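Side-chain contacts in putative 4-Hydroxy-2-oxoglutarate aldolase / 2-dehydro-3-deoxyphosphogluconate aldolase (Yersinia enterocolitica, PDB 3LM7), which is a putative aldolase of the KDGP aldolase family, built on a TIM-barrel fold and modelled with a bound potassium ion: residues T149-A152 / M153-M157; D171-D174 / E175-V179. All coordinates share one frame; numbering follows the deposited sequence.

Contact 1. Residues T149-A152 / M153-M157; sequences TAIA and MLKDM
Ile-151 O takes the backbone N-H of Lys-155 at 2.9 Å, N to O. Three more i to i+4 bonds run beside it: Met-153 to Thr-149, Leu-154 to Ala-150 and Asp-156 to Ala-152. This is regular alpha-helix geometry.

The side chains of the second turn lean back over these carbonyls. Lys-155 CG lies 3.5 Å from Ile-151 O. From there the chain runs out extended, and its CE passes Ile-151 CG2 at 4.2 Å. Leu-154 CG stands 3.4 Å from Ala-150 O, because chi1 of -75° sets CG beside its own backbone N. Met-153, a selenomethionine, brings CG to 3.3 Å from Thr-149 O. Its chain bends at chi3 (75°), and SE passes Thr-149 CG2 at 4.3 Å, a loose apolar touch. The carboxylate of Asp-156 folds back near Ala-152 O, with OD2 at 3.3 Å; both atoms are acceptors.

Across the two turns the hydrogen bonding is all backbone to backbone. Aliphatic carbons of Met-153, Leu-154 and Lys-155 pack against carbonyl oxygens one turn back. Lys-155 NZ forms a salt bridge with Gln-249 OXT of the second subunit and a hydrogen bond with Thr-186 O. The approach of Asp-156 OD2 to Ala-152 O is probably mildly unfavourable, more so for a carboxylate at the C-terminal end of a helix.

Contact 2. Residues D171-D174 / E175-V179; sequences DSID and EYRFV
Asp-174 and Arg-177 form a salt bridge one turn apart on the helix. Their side chains lie side by side and point the same way. Asp-174 OD1 receives Arg-177 NH1 at 3.0 Å, and a weak second bond comes from NH2 at 3.3 Å. OD1 sits at the guanidinium edge, in its plane. The carboxylate does not match that plane: the two groups are turned 58° apart, and NH1 meets OD1 on its anti side, tilted out of the carboxylate plane. The arginine chain leaves with CG anti to the backbone N (chi1 -176°) and bends at chi3 (-39°), which brings the guanidinium back over the preceding turn.

Two waters join this polar group. One donates to Asp-174 OD1 at 2.6 Å and accepts from Arg-177 NH2. The other donates to Asp-174 O at 2.7 Å and accepts weakly from NH1.

Backbone bonds of the first turn join Tyr-176 to Ser-172 and Arg-177 to Ile-173. A longer one runs from Phe-178 N to Asp-174 O at 3.3 Å. Ser-172 holds the N-cap position, but its OG bonds Met-167 O and does not cap.

The apolar contact is Ile-173 CD1, which comes obliquely to Tyr-176 CD2 at 4.2 Å. Ile-173 also crosses the arginine chain, with CG1 in van der Waals contact with Arg-177 NH2 at 4.0 Å.

Helix 173-185 links strands 161-164 and 189-192 in a beta-alpha-beta unit. Tyr-176 packs on both strands, and its OH is hydrogen-bonded to Ile-204 O. Glu-175 OE1 accepts from Thr-123 N, a partner for a buried carboxylate. Ile-173 touches Ile-207 of helix 201-211.

Both contacts are local. Contact 1 lies at the C-terminal end of helix 147-156, and contact 2 spans the start of helix 173-185. Their centres are about 19 Å apart and they do not touch. Yet the helices meet: Ile-151 packs on Ala-182 and Cys-183, further along helix 173-185. Strand 161-164 meets Leu-154 from one and Val-179 from the other. Ile-151, Leu-154, Glu-175, Tyr-176 and Val-179 are buried, while Ala-152, Asp-156 and Asp-174 are exposed. The chemistry differs. Contact 2 has a direct salt bridge that water also spans. Contact 1 has none within it, and its salt bridge to the second subunit leaves through Lys-155.

Contact 1. Residues T149-A152 / M153-M157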
# COMPACT_ATOMS: atom_id res chain seq x y z
N THR A 149 -15.12 12.65 2.29
CA THR A 149 -16.45 12.18 1.78
C THR A 149 -16.35 11.81 0.30
O THR A 149 -16.90 10.77 -0.07
CB THR A 149 -17.51 13.26 2.00
OG1 THR A 149 -17.45 13.67 3.40
CG2 THR A 149 -18.96 12.67 1.67
N ALA A 150 -15.65 12.60 -0.54
CA ALA A 150 -15.51 12.23 -1.98
C ALA A 150 -14.78 10.92 -2.13
O ALA A 150 -15.18 10.09 -2.94
CB ALA A 150 -14.76 13.35 -2.80
N ILE A 151 -13.74 10.70 -1.31
CA ILE A 151 -13.03 9.40 -1.37
C ILE A 151 -13.97 8.25 -1.01
O ILE A 151 -14.03 7.19 -1.70
CB ILE A 151 -11.81 9.39 -0.41
CG1 ILE A 151 -10.67 10.25 -1.06
CG2 ILE A 151 -11.32 7.99 -0.23
CD1 ILE A 151 -9.56 10.63 -0.03
N ALA A 152 -14.73 8.44 0.07
CA ALA A 152 -15.64 7.36 0.47
C ALA A 152 -16.68 7.08 -0.65
O ALA A 152 -17.09 5.93 -0.87
CB ALA A 152 -16.36 7.72 1.81
N MSE A 153 -17.18 8.14 -1.28
CA MSE A 153 -18.16 7.92 -2.41
C MSE A 153 -17.49 7.18 -3.58
O MSE A 153 -18.10 6.25 -4.17
CB MSE A 153 -18.76 9.27 -2.90
CG MSE A 153 -19.59 9.89 -1.82
SE MSE A 153 -20.22 11.69 -2.29
CE MSE A 153 -21.59 11.15 -3.56
N LEU A 154 -16.26 7.56 -3.94
CA LEU A 154 -15.50 6.82 -5.00
C LEU A 154 -15.36 5.34 -4.63
O LEU A 154 -15.66 4.45 -5.47
CB LEU A 154 -14.12 7.46 -5.18
CG LEU A 154 -14.22 8.81 -5.94
CD1 LEU A 154 -12.90 9.51 -5.98
CD2 LEU A 154 -14.71 8.65 -7.43
N LYS A 155 -15.00 5.06 -3.35
CA LYS A 155 -14.91 3.65 -2.91
C LYS A 155 -16.25 2.94 -3.04
O LYS A 155 -16.34 1.80 -3.55
CB LYS A 155 -14.44 3.54 -1.45
CG LYS A 155 -12.94 3.94 -1.18
CD LYS A 155 -12.68 3.76 0.36
CE LYS A 155 -11.23 3.90 0.74
NZ LYS A 155 -11.19 3.97 2.21
N ASP A 156 -17.31 3.61 -2.58
CA ASP A 156 -18.66 3.04 -2.65
C ASP A 156 -19.03 2.74 -4.10
O ASP A 156 -19.84 1.83 -4.39
CB ASP A 156 -19.71 4.03 -2.10
CG ASP A 156 -19.69 4.14 -0.59
OD1 ASP A 156 -19.26 3.17 0.06
OD2 ASP A 156 -20.18 5.18 -0.06
N MSE A 157 -18.51 3.54 -5.03
CA MSE A 157 -18.80 3.31 -6.46
C MSE A 157 -17.86 2.30 -7.16
O MSE A 157 -18.07 2.01 -8.30
CB MSE A 157 -18.88 4.66 -7.21
CG MSE A 157 -20.09 5.48 -6.69
SE MSE A 157 -20.27 7.20 -7.51
CE MSE A 157 -18.50 7.82 -7.48

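Contact 2. Residues D171-D174 / E175-V179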
# COMPACT_ATOMS: atom_id res chain seq x y z
N ASP A 171 0.26 25.08 -8.89
CA ASP A 171 -0.64 26.16 -8.51
C ASP A 171 -1.67 25.76 -7.44
O ASP A 171 -2.23 26.62 -6.79
CB ASP A 171 -1.42 26.62 -9.73
CG ASP A 171 -0.61 27.55 -10.64
OD1 ASP A 171 0.54 27.91 -10.30
OD2 ASP A 171 -1.17 27.94 -11.68
N SER A 172 -1.95 24.46 -7.29
CA SER A 172 -2.96 24.03 -6.33
C SER A 172 -2.29 23.14 -5.29
O SER A 172 -2.87 22.16 -4.77
CB SER A 172 -4.12 23.35 -7.09
OG SER A 172 -3.62 22.21 -7.77
N ILE A 173 -1.06 23.52 -4.92
CA ILE A 173 -0.22 22.65 -4.09
C ILE A 173 -0.79 22.35 -2.71
O ILE A 173 -0.79 21.21 -2.24
CB ILE A 173 1.27 23.21 -4.02
CG1 ILE A 173 2.21 22.08 -3.74
CG2 ILE A 173 1.40 24.48 -3.20
CD1 ILE A 173 2.31 21.23 -5.08
N ASP A 174 -1.30 23.38 -2.05
CA ASP A 174 -1.90 23.17 -0.74
C ASP A 174 -3.12 22.25 -0.82
O ASP A 174 -3.31 21.39 0.08
CB ASP A 174 -2.28 24.49 -0.10
CG ASP A 174 -1.06 25.29 0.28
OD1 ASP A 174 0.03 24.66 0.44
OD2 ASP A 174 -1.21 26.50 0.43
N GLU A 175 -3.96 22.44 -1.86
CA GLU A 175 -5.10 21.49 -2.02
C GLU A 175 -4.66 20.06 -2.31
O GLU A 175 -5.23 19.10 -1.78
CB GLU A 175 -6.07 21.93 -3.11
CG GLU A 175 -6.87 23.23 -2.72
CD GLU A 175 -7.68 23.74 -3.90
OE1 GLU A 175 -8.69 23.09 -4.20
OE2 GLU A 175 -7.30 24.75 -4.53
N TYR A 176 -3.66 19.93 -3.18
CA TYR A 176 -3.12 18.64 -3.59
C TYR A 176 -2.56 17.93 -2.37
O TYR A 176 -2.81 16.72 -2.19
CB TYR A 176 -2.09 18.82 -4.71
CG TYR A 176 -1.29 17.60 -5.06
CD1 TYR A 176 -1.92 16.44 -5.57
CD2 TYR A 176 0.08 17.62 -4.94
CE1 TYR A 176 -1.20 15.31 -5.90
CE2 TYR A 176 0.88 16.45 -5.30
CZ TYR A 176 0.22 15.32 -5.75
OH TYR A 176 0.92 14.19 -6.12
N ARG A 177 -1.84 18.66 -1.53
CA ARG A 177 -1.16 18.03 -0.43
C ARG A 177 -2.22 17.42 0.52
O ARG A 177 -2.06 16.32 1.07
CB ARG A 177 -0.28 19.06 0.31
CG ARG A 177 0.55 18.35 1.45
CD ARG A 177 1.52 19.32 2.20
NE ARG A 177 2.15 20.30 1.30
CZ ARG A 177 1.74 21.57 1.13
NH1 ARG A 177 0.68 22.12 1.82
NH2 ARG A 177 2.41 22.32 0.27
N PHE A 178 -3.28 18.20 0.74
CA PHE A 178 -4.37 17.75 1.59
C PHE A 178 -4.97 16.48 1.02
O PHE A 178 -5.26 15.55 1.78
CB PHE A 178 -5.44 18.85 1.71
CG PHE A 178 -6.50 18.53 2.76
CD1 PHE A 178 -6.43 19.07 4.02
CD2 PHE A 178 -7.57 17.67 2.45
CE1 PHE A 178 -7.44 18.73 4.99
CE2 PHE A 178 -8.57 17.36 3.41
CZ PHE A 178 -8.51 17.89 4.66
N VAL A 179 -5.24 16.46 -0.27
CA VAL A 179 -5.83 15.25 -0.92
C VAL A 179 -4.91 14.04 -0.73
O VAL A 179 -5.39 12.92 -0.46
CB VAL A 179 -6.10 15.52 -2.40
CG1 VAL A 179 -6.46 14.26 -3.21
CG2 VAL A 179 -7.31 16.57 -2.56
O HOH W 1 -2.29 21.49 2.58
O HOH W 2 2.56 24.98 0.47